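Local structure of polyhedrin (Antheraea mylitta cypovirus 4, 5A9C) at residues A[46-52]-A[71-77]; A[58-62]-A[149-153]; A[86-92]-A[131-135]. The protein probably forms the crystalline matrix of cypovirus polyhedra, the occlusion bodies of this insect virus, here studied as a mutant lacking the base domain. All blocks are in the same frame, centred on the assembly; numbering follows the deposited sequence.

Interaction 1 of 3, residues A[46-52]-A[71-77]; sequences YPSGRYK and LLEGSGR. Residues 74, 75, 76 of segment 71-77 come from a tag, linker or insertion.
This is a loop-on-hairpin contact at the edge of the fold: the turn joining strands 38-45 and 51-58 packs against the irregular loop 71-77. The turn is a type I turn with a G1 bulge: Gly-49 N bonds Tyr-46 O (2.9 Å), Tyr-46 N bonds Arg-50 O (3.0 Å), and Gly-49 has positive phi (99/-10). Segment 71-77 folds similarly around Gly-76 (108/9), with Glu-73 N to Arg-77 O at 2.7 Å; its Gly-74, Ser-75 and Gly-76 are an engineered insertion, consistent with a linker replacing the deleted base domain. Tyr-46 and Arg-77 are the nearest backbone pair, CA to CA 7.2 Å. Tyr-46 (chi1 m) reaches across, donating from OH to Leu-71 O (2.5 Å), while Glu-73 CB sits over its ring in a CH-pi contact, 3.7 Å from the centroid. Lys-52 NZ donates to Leu-72 O (2.7 Å) and to Glu-70 O, so two hairpin side chains hold carbonyls of the loop. Glu-73 is extended (chi1 and chi2 t), its OE1 accepting from the inserted Ser-75 OG (2.9 Å). Ser-48 (chi1 p) closes an ST turn by accepting from Arg-50 N at OG (3.2 Å), and the same OG donates to Glu-73 OE2 at 2.6 Å.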
loop_
_atom_site.group_PDB
_atom_site.type_symbol
_atom_site.label_atom_id
_atom_site.label_comp_id
_atom_site.label_asym_id
_atom_site.label_seq_id
_atom_site.Cartn_x
_atom_site.Cartn_y
_atom_site.Cartn_z
ATOM N N TYR A 46 -13.196 -21.968 -6.729
ATOM C CA TYR A 46 -12.414 -23.159 -6.410
ATOM C C TYR A 46 -13.165 -24.428 -6.791
ATOM O O TYR A 46 -14.395 -24.432 -6.844
ATOM C CB TYR A 46 -12.043 -23.175 -4.923
ATOM C CG TYR A 46 -11.289 -21.940 -4.490
ATOM C CD1 TYR A 46 -9.913 -21.852 -4.650
ATOM C CD2 TYR A 46 -11.955 -20.856 -3.938
ATOM C CE1 TYR A 46 -9.222 -20.724 -4.265
ATOM C CE2 TYR A 46 -11.272 -19.724 -3.549
ATOM C CZ TYR A 46 -9.905 -19.661 -3.717
ATOM O OH TYR A 46 -9.220 -18.531 -3.332
ATOM N N PRO A 47 -12.419 -25.508 -7.067
ATOM C CA PRO A 47 -12.984 -26.812 -7.435
ATOM C C PRO A 47 -13.988 -27.309 -6.400
ATOM O O PRO A 47 -14.912 -28.049 -6.737
ATOM C CB PRO A 47 -11.755 -27.726 -7.450
ATOM C CG PRO A 47 -10.617 -26.815 -7.759
ATOM C CD PRO A 47 -10.946 -25.517 -7.082
ATOM N N SER A 48 -13.796 -26.902 -5.150
ATOM C CA SER A 48 -14.675 -27.302 -4.060
ATOM C C SER A 48 -16.095 -26.780 -4.257
ATOM O O SER A 48 -17.043 -27.293 -3.663
ATOM C CB SER A 48 -14.126 -26.787 -2.730
ATOM O OG SER A 48 -14.023 -25.371 -2.749
ATOM N N GLY A 49 -16.235 -25.756 -5.091
ATOM C CA GLY A 49 -17.513 -25.093 -5.273
ATOM C C GLY A 49 -17.582 -23.827 -4.441
ATOM O O GLY A 49 -18.504 -23.021 -4.584
ATOM N N ARG A 50 -16.596 -23.655 -3.566
ATOM C CA ARG A 50 -16.497 -22.460 -2.738
ATOM C C ARG A 50 -15.889 -21.314 -3.539
ATOM O O ARG A 50 -15.245 -21.534 -4.562
ATOM C CB ARG A 50 -15.637 -22.735 -1.504
ATOM C CG ARG A 50 -16.100 -23.920 -0.676
ATOM C CD ARG A 50 -15.276 -24.060 0.593
ATOM N NE ARG A 50 -16.133 -24.201 1.765
ATOM C CZ ARG A 50 -16.514 -23.190 2.537
ATOM N NH1 ARG A 50 -16.108 -21.955 2.269
ATOM N NH2 ARG A 50 -17.301 -23.413 3.581
ATOM N N TYR A 51 -16.108 -20.093 -3.061
ATOM C CA TYR A 51 -15.553 -18.893 -3.678
ATOM C C TYR A 51 -14.897 -18.023 -2.618
ATOM O O TYR A 51 -15.260 -18.077 -1.442
ATOM C CB TYR A 51 -16.653 -18.071 -4.357
ATOM C CG TYR A 51 -17.153 -18.610 -5.681
ATOM C CD1 TYR A 51 -17.974 -19.731 -5.734
ATOM C CD2 TYR A 51 -16.823 -17.982 -6.878
ATOM C CE1 TYR A 51 -18.442 -20.219 -6.943
ATOM C CE2 TYR A 51 -17.291 -18.461 -8.093
ATOM C CZ TYR A 51 -18.095 -19.580 -8.120
ATOM O OH TYR A 51 -18.558 -20.062 -9.324
ATOM N N LYS A 52 -13.930 -17.217 -3.037
ATOM C CA LYS A 52 -13.387 -16.176 -2.175
ATOM C C LYS A 52 -13.379 -14.857 -2.930
ATOM O O LYS A 52 -12.933 -14.790 -4.075
ATOM C CB LYS A 52 -11.981 -16.524 -1.684
ATOM C CG LYS A 52 -11.434 -15.512 -0.686
ATOM C CD LYS A 52 -10.356 -16.104 0.210
ATOM C CE LYS A 52 -9.089 -16.435 -0.558
ATOM N NZ LYS A 52 -8.043 -17.016 0.341
ATOM N N LEU A 71 -4.380 -16.151 -3.124
ATOM C CA LEU A 71 -5.384 -16.755 -3.995
ATOM C C LEU A 71 -5.774 -18.163 -3.555
ATOM O O LEU A 71 -6.773 -18.710 -4.021
ATOM C CB LEU A 71 -4.889 -16.780 -5.444
ATOM C CG LEU A 71 -4.872 -15.451 -6.203
ATOM C CD1 LEU A 71 -4.156 -15.606 -7.534
ATOM C CD2 LEU A 71 -6.290 -14.940 -6.420
ATOM N N LEU A 72 -4.988 -18.750 -2.660
ATOM C CA LEU A 72 -5.262 -20.104 -2.191
ATOM C C LEU A 72 -6.519 -20.181 -1.337
ATOM O O LEU A 72 -6.842 -19.250 -0.598
ATOM C CB LEU A 72 -4.076 -20.659 -1.399
ATOM C CG LEU A 72 -2.816 -21.053 -2.171
ATOM C CD1 LEU A 72 -1.698 -21.397 -1.202
ATOM C CD2 LEU A 72 -3.093 -22.218 -3.105
ATOM N N GLU A 73 -7.218 -21.305 -1.443
ATOM C CA GLU A 73 -8.353 -21.606 -0.581
ATOM C C GLU A 73 -7.839 -22.078 0.779
ATOM O O GLU A 73 -6.678 -22.464 0.909
ATOM C CB GLU A 73 -9.214 -22.692 -1.228
ATOM C CG GLU A 73 -10.427 -23.115 -0.422
ATOM C CD GLU A 73 -11.286 -24.125 -1.157
ATOM O OE1 GLU A 73 -10.742 -25.156 -1.609
ATOM O OE2 GLU A 73 -12.503 -23.889 -1.285
ATOM N N GLY A 74 -8.700 -22.041 1.791
ATOM C CA GLY A 74 -8.326 -22.501 3.116
ATOM C C GLY A 74 -7.723 -23.894 3.090
ATOM O O GLY A 74 -6.749 -24.173 3.791
ATOM N N SER A 75 -8.303 -24.769 2.274
ATOM C CA SER A 75 -7.808 -26.132 2.134
ATOM C C SER A 75 -6.405 -26.134 1.543
ATOM O O SER A 75 -5.635 -27.073 1.744
ATOM C CB SER A 75 -8.742 -26.953 1.245
ATOM O OG SER A 75 -8.636 -26.554 -0.111
ATOM N N GLY A 76 -6.078 -25.073 0.812
ATOM C CA GLY A 76 -4.781 -24.952 0.178
ATOM C C GLY A 76 -4.859 -25.131 -1.325
ATOM O O GLY A 76 -3.838 -25.238 -2.002
ATOM N N ARG A 77 -6.078 -25.171 -1.851
ATOM C CA ARG A 77 -6.275 -25.348 -3.286
ATOM C C ARG A 77 -6.199 -24.026 -4.037
ATOM O O ARG A 77 -6.582 -22.977 -3.518
ATOM C CB ARG A 77 -7.616 -26.023 -3.579
ATOM C CG ARG A 77 -7.663 -27.507 -3.266
ATOM C CD ARG A 77 -8.816 -28.161 -4.004
ATOM N NE ARG A 77 -9.074 -29.521 -3.544
ATOM C CZ ARG A 77 -10.279 -30.082 -3.531
ATOM N NH1 ARG A 77 -11.332 -29.394 -3.950
ATOM N NH2 ARG A 77 -10.432 -31.325 -3.096
#

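Interaction 2 of 3, residues A[58-62]-A[149-153]; sequences FPDYL and LATAR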
loop_
_atom_site.group_PDB
_atom_site.type_symbol
_atom_site.label_atom_id
_atom_site.label_comp_id
_atom_site.label_asym_id
_atom_site.label_seq_id
_atom_site.Cartn_x
_atom_site.Cartn_y
_atom_site.Cartn_z
ATOM N N PHE A 58 -13.175 2.278 -3.599
ATOM C CA PHE A 58 -12.156 3.309 -3.784
ATOM C C PHE A 58 -12.720 4.436 -4.640
ATOM O O PHE A 58 -13.523 4.189 -5.537
ATOM C CB PHE A 58 -10.941 2.707 -4.490
ATOM C CG PHE A 58 -11.255 2.150 -5.853
ATOM C CD1 PHE A 58 -11.872 0.915 -5.985
ATOM C CD2 PHE A 58 -10.951 2.866 -6.996
ATOM C CE1 PHE A 58 -12.171 0.402 -7.234
ATOM C CE2 PHE A 58 -11.245 2.359 -8.250
ATOM C CZ PHE A 58 -11.856 1.122 -8.367
ATOM N N PRO A 59 -12.293 5.678 -4.373
ATOM C CA PRO A 59 -12.849 6.850 -5.059
ATOM C C PRO A 59 -12.159 7.271 -6.362
ATOM O O PRO A 59 -12.810 7.911 -7.189
ATOM C CB PRO A 59 -12.692 7.958 -4.019
ATOM C CG PRO A 59 -11.467 7.569 -3.267
ATOM C CD PRO A 59 -11.480 6.056 -3.203
ATOM N N ASP A 60 -10.885 6.936 -6.549
ATOM C CA ASP A 60 -10.141 7.484 -7.685
ATOM C C ASP A 60 -9.469 6.445 -8.580
ATOM O O ASP A 60 -9.622 6.477 -9.803
ATOM C CB ASP A 60 -9.108 8.502 -7.200
ATOM C CG ASP A 60 -9.753 9.729 -6.586
ATOM O OD1 ASP A 60 -10.553 10.389 -7.282
ATOM O OD2 ASP A 60 -9.457 10.030 -5.412
ATOM N N TYR A 61 -8.710 5.537 -7.977
ATOM C CA TYR A 61 -8.023 4.507 -8.746
ATOM C C TYR A 61 -7.701 3.295 -7.888
ATOM O O TYR A 61 -7.576 3.388 -6.665
ATOM C CB TYR A 61 -6.741 5.058 -9.381
ATOM C CG TYR A 61 -5.726 5.539 -8.372
ATOM C CD1 TYR A 61 -4.773 4.672 -7.847
ATOM C CD2 TYR A 61 -5.728 6.855 -7.931
ATOM C CE1 TYR A 61 -3.850 5.108 -6.915
ATOM C CE2 TYR A 61 -4.808 7.299 -7.000
ATOM C CZ TYR A 61 -3.873 6.422 -6.494
ATOM O OH TYR A 61 -2.955 6.863 -5.567
ATOM N N LEU A 62 -7.570 2.151 -8.544
ATOM C CA LEU A 62 -7.256 0.913 -7.859
ATOM C C LEU A 62 -6.184 0.149 -8.621
ATOM O O LEU A 62 -6.333 -0.120 -9.813
ATOM C CB LEU A 62 -8.512 0.051 -7.727
ATOM C CG LEU A 62 -8.314 -1.365 -7.181
ATOM C CD1 LEU A 62 -7.930 -1.333 -5.707
ATOM C CD2 LEU A 62 -9.570 -2.195 -7.390
ATOM N N LEU A 149 -6.318 -3.137 -12.874
ATOM C CA LEU A 149 -6.256 -1.680 -12.865
ATOM C C LEU A 149 -7.613 -1.084 -13.217
ATOM O O LEU A 149 -8.215 -1.439 -14.229
ATOM C CB LEU A 149 -5.211 -1.172 -13.857
ATOM C CG LEU A 149 -5.230 0.345 -14.080
ATOM C CD1 LEU A 149 -4.858 1.083 -12.806
ATOM C CD2 LEU A 149 -4.302 0.742 -15.215
ATOM N N ALA A 150 -8.090 -0.175 -12.377
ATOM C CA ALA A 150 -9.320 0.552 -12.663
ATOM C C ALA A 150 -9.155 2.010 -12.256
ATOM O O ALA A 150 -8.685 2.305 -11.159
ATOM C CB ALA A 150 -10.496 -0.080 -11.941
ATOM N N THR A 151 -9.529 2.921 -13.149
ATOM C CA THR A 151 -9.382 4.345 -12.880
ATOM C C THR A 151 -10.672 5.103 -13.156
ATOM O O THR A 151 -11.446 4.732 -14.041
ATOM C CB THR A 151 -8.242 4.967 -13.713
ATOM O OG1 THR A 151 -8.451 4.680 -15.102
ATOM C CG2 THR A 151 -6.895 4.400 -13.285
ATOM N N ALA A 152 -10.895 6.166 -12.388
ATOM C CA ALA A 152 -12.072 7.007 -12.559
ATOM C C ALA A 152 -12.032 7.699 -13.912
ATOM O O ALA A 152 -10.984 8.184 -14.341
ATOM C CB ALA A 152 -12.152 8.035 -11.442
ATOM N N ARG A 153 -13.182 7.748 -14.575
ATOM C CA ARG A 153 -13.294 8.380 -15.881
ATOM C C ARG A 153 -13.014 9.879 -15.790
ATOM O O ARG A 153 -13.666 10.600 -15.037
ATOM C CB ARG A 153 -14.684 8.125 -16.470
ATOM C CG ARG A 153 -14.845 8.546 -17.917
ATOM C CD ARG A 153 -16.217 8.162 -18.462
ATOM N NE ARG A 153 -16.386 6.716 -18.591
ATOM C CZ ARG A 153 -17.110 5.965 -17.764
ATOM N NH1 ARG A 153 -17.743 6.516 -16.738
ATOM N NH2 ARG A 153 -17.204 4.659 -17.966
#
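Residues 61-62 and 150-151 run antiparallel, with Tyr-61 and Thr-151 a non-hydrogen-bonded pair (CA to CA 4.4 Å) and Leu-62 and Ala-150 a hydrogen-bonded pair (5.2 Å between CA atoms). Leu-62 N donates to Ala-150 O (2.8 Å) and Ala-150 N returns the bond to Leu-62 O (3.1 Å). A third bond, Ala-152 N to Asp-60 O at 2.9 Å, carries the pairing one step past the bridges, and CA-H...O contacts such as Leu-149 CA to Leu-62 O (3.4 Å) fill in between. Few side chains meet directly: Tyr-61 CB lies 4.0 Å from Thr-151 CG2 on one face, while on the other, with Leu-62 and Ala-150, the Phe-58 ring folds back so that its CZ is 4.0 Å from Ala-150 CB. Asp-60 points away and forms a salt bridge with Arg-160. The contact is buried where the chain, leaving strand 51-58 of the six-stranded sheet, enters the three-stranded one. Leu-62 packs on Val-40 of strand 38-45, and Phe-58 on Ala-150, bringing the two sheets together; Tyr-61 instead lies on Leu-170 of helix 165-172, and Leu-170 and Thr-171 of the second subunit lie against Tyr-61 and Thr-151.

Interaction 3 of 3, residues A[86-92]-A[131-135]; sequences FNGNIDW and HLSRA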
loop_
_atom_site.group_PDB
_atom_site.type_symbol
_atom_site.label_atom_id
_atom_site.label_comp_id
_atom_site.label_asym_id
_atom_site.label_seq_id
_atom_site.Cartn_x
_atom_site.Cartn_y
_atom_site.Cartn_z
ATOM N N PHE A 86 -16.148 -4.973 -12.437
ATOM C CA PHE A 86 -15.830 -3.543 -12.431
ATOM C C PHE A 86 -17.115 -2.731 -12.292
ATOM O O PHE A 86 -18.041 -2.900 -13.081
ATOM C CB PHE A 86 -15.161 -3.134 -13.748
ATOM C CG PHE A 86 -13.793 -3.722 -13.966
ATOM C CD1 PHE A 86 -13.642 -4.966 -14.556
ATOM C CD2 PHE A 86 -12.657 -3.004 -13.626
ATOM C CE1 PHE A 86 -12.379 -5.499 -14.774
ATOM C CE2 PHE A 86 -11.393 -3.526 -13.843
ATOM C CZ PHE A 86 -11.252 -4.777 -14.420
ATOM N N ASN A 87 -17.174 -1.834 -11.313
ATOM C CA ASN A 87 -18.394 -1.059 -11.102
ATOM C C ASN A 87 -18.141 0.405 -10.755
ATOM O O ASN A 87 -17.300 0.720 -9.910
ATOM C CB ASN A 87 -19.267 -1.713 -10.025
ATOM C CG ASN A 87 -19.462 -3.203 -10.254
ATOM O OD1 ASN A 87 -20.442 -3.629 -10.867
ATOM N ND2 ASN A 87 -18.522 -4.001 -9.768
ATOM N N GLY A 88 -18.880 1.292 -11.416
ATOM C CA GLY A 88 -18.789 2.718 -11.161
ATOM C C GLY A 88 -18.396 3.523 -12.384
ATOM O O GLY A 88 -18.439 3.032 -13.516
ATOM N N ASN A 89 -18.006 4.771 -12.148
ATOM C CA ASN A 89 -17.588 5.674 -13.209
ATOM C C ASN A 89 -16.165 5.368 -13.666
ATOM O O ASN A 89 -15.274 6.217 -13.599
ATOM C CB ASN A 89 -17.693 7.123 -12.729
ATOM C CG ASN A 89 -17.397 8.125 -13.824
ATOM O OD1 ASN A 89 -17.568 7.839 -15.007
ATOM N ND2 ASN A 89 -16.952 9.314 -13.433
ATOM N N ILE A 90 -15.959 4.141 -14.127
ATOM C CA ILE A 90 -14.637 3.688 -14.530
ATOM C C ILE A 90 -14.340 4.017 -15.989
ATOM O O ILE A 90 -15.213 3.916 -16.850
ATOM C CB ILE A 90 -14.479 2.175 -14.287
ATOM C CG1 ILE A 90 -14.602 1.875 -12.788
ATOM C CG2 ILE A 90 -13.148 1.674 -14.837
ATOM C CD1 ILE A 90 -14.498 0.406 -12.436
ATOM N N ASP A 91 -13.103 4.429 -16.248
ATOM C CA ASP A 91 -12.620 4.652 -17.604
ATOM C C ASP A 91 -12.436 3.301 -18.290
ATOM O O ASP A 91 -11.443 2.611 -18.064
ATOM C CB ASP A 91 -11.298 5.424 -17.558
ATOM C CG ASP A 91 -10.680 5.620 -18.930
ATOM O OD1 ASP A 91 -11.361 5.363 -19.944
ATOM O OD2 ASP A 91 -9.506 6.043 -18.989
ATOM N N TRP A 92 -13.405 2.925 -19.120
ATOM C CA TRP A 92 -13.418 1.601 -19.738
ATOM C C TRP A 92 -12.354 1.429 -20.819
ATOM O O TRP A 92 -12.106 0.312 -21.276
ATOM C CB TRP A 92 -14.798 1.284 -20.315
ATOM C CG TRP A 92 -15.895 1.317 -19.296
ATOM C CD1 TRP A 92 -17.029 2.073 -19.339
ATOM C CD2 TRP A 92 -15.957 0.569 -18.075
ATOM N NE1 TRP A 92 -17.798 1.838 -18.225
ATOM C CE2 TRP A 92 -17.161 0.918 -17.433
ATOM C CE3 TRP A 92 -15.114 -0.367 -17.466
ATOM C CZ2 TRP A 92 -17.544 0.369 -16.209
ATOM C CZ3 TRP A 92 -15.496 -0.911 -16.252
ATOM C CH2 TRP A 92 -16.699 -0.542 -15.637
ATOM N N HIS A 131 -24.883 0.093 -17.485
ATOM C CA HIS A 131 -24.113 1.292 -17.800
ATOM C C HIS A 131 -23.012 1.518 -16.762
ATOM O O HIS A 131 -21.989 2.135 -17.049
ATOM C CB HIS A 131 -25.022 2.522 -17.952
ATOM C CG HIS A 131 -25.699 2.947 -16.685
ATOM N ND1 HIS A 131 -25.117 3.815 -15.784
ATOM C CD2 HIS A 131 -26.915 2.638 -16.175
ATOM C CE1 HIS A 131 -25.942 4.015 -14.772
ATOM N NE2 HIS A 131 -27.040 3.311 -14.984
ATOM N N LEU A 132 -23.217 0.983 -15.562
ATOM C CA LEU A 132 -22.274 1.169 -14.464
ATOM C C LEU A 132 -21.279 0.023 -14.301
ATOM O O LEU A 132 -20.331 0.134 -13.525
ATOM C CB LEU A 132 -23.032 1.358 -13.146
ATOM C CG LEU A 132 -23.621 2.744 -12.866
ATOM C CD1 LEU A 132 -24.599 2.687 -11.705
ATOM C CD2 LEU A 132 -22.513 3.753 -12.592
ATOM N N SER A 133 -21.481 -1.073 -15.023
ATOM C CA SER A 133 -20.753 -2.298 -14.699
ATOM C C SER A 133 -20.203 -3.077 -15.890
ATOM O O SER A 133 -20.835 -3.159 -16.943
ATOM C CB SER A 133 -21.646 -3.224 -13.869
ATOM O OG SER A 133 -22.051 -2.609 -12.660
ATOM N N ARG A 134 -19.017 -3.653 -15.699
ATOM C CA ARG A 134 -18.458 -4.635 -16.623
ATOM C C ARG A 134 -17.971 -5.845 -15.826
ATOM O O ARG A 134 -17.645 -5.729 -14.646
ATOM C CB ARG A 134 -17.287 -4.043 -17.414
ATOM C CG ARG A 134 -17.603 -2.776 -18.184
ATOM C CD ARG A 134 -18.558 -3.041 -19.328
ATOM N NE ARG A 134 -18.596 -1.924 -20.264
ATOM C CZ ARG A 134 -19.397 -0.869 -20.145
ATOM N NH1 ARG A 134 -20.236 -0.774 -19.119
ATOM N NH2 ARG A 134 -19.355 0.096 -21.056
ATOM N N ALA A 135 -17.921 -7.009 -16.465
ATOM C CA ALA A 135 -17.394 -8.197 -15.802
ATOM C C ALA A 135 -16.680 -9.100 -16.798
ATOM O O ALA A 135 -17.049 -9.165 -17.970
ATOM C CB ALA A 135 -18.505 -8.952 -15.086
HETATM O O HOH W 1 -19.619 3.478 -16.090
HETATM O O HOH W 2 -20.871 2.590 -19.403
#
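An antiparallel strand pair in the six-stranded sheet, at the ends of strands 81-87 and 133-139, carries here an arginine-tryptophan stack beside a small water site. Phe-86 and Arg-134 form a hydrogen-bonded pair, with Phe-86 N to Arg-134 O at 2.8 Å and Arg-134 N to Phe-86 O at 2.9 Å; Asn-87 and Ser-133 follow as a non-hydrogen-bonded pair, and Gly-88 N to Leu-132 O (2.8 Å) adds one more bond beyond the bridges. At Gly-88 (phi 121°, psi -165°) a side chain would collide with the carbonyl oxygen of Asn-87; the backbone then goes through an inverse gamma turn centred on Asn-89, and Trp-92 comes back over the strand of Arg-134. The guanidinium lies flat on the indole, planes 21° apart: Arg-134 CZ is 3.8 Å from the centroid of the five-membered ring, a cation-pi contact, and Arg-134 CG sits 3.3 Å above that of the six-membered ring. On the face of Asn-87 and Ser-133, Ser-133 OG donates to Asn-87 OD1 (2.6 Å), which also accepts from Ala-198 N. Water 1 donates to Gly-88 O and His-131 O, its oxygen 2.9 Å from each, and water 2 donates to His-131 O (2.6 Å). Both waters also accept weakly from Trp-92 NE1, and water 2 weakly from Arg-134 NH2 (3.4 Å). Arg-134 NH1 donates to Ser-133 O (3.3 Å). The arginine charge is thus held by the indole face, the Ser-133 carbonyl and water, with no carboxylate of the two segments taking part.

In the fold
From the N terminus, the turn 46-52 comes first and pairs with 71-77, closing the short loop of interaction 1 over strands 51-58 and 61-66. Segment 58-62 lies inside that loop but finds its partner far ahead at 149-153, so interactions 1 and 2 cross. Interaction 3, 86-92 with 131-135, opens after interaction 1 has closed and is nested within the long loop of interaction 2. Interactions 2 and 3 touch, with Arg-153 N to Asn-89 O and Thr-151 O to Asp-91 N probable hydrogen bonds, both 2.8 Å, tying the end of strand 145-151 to the loop that leaves strand 81-87 of the large sheet. Interaction 1 stands apart, its centre about 28 Å from that of interaction 2.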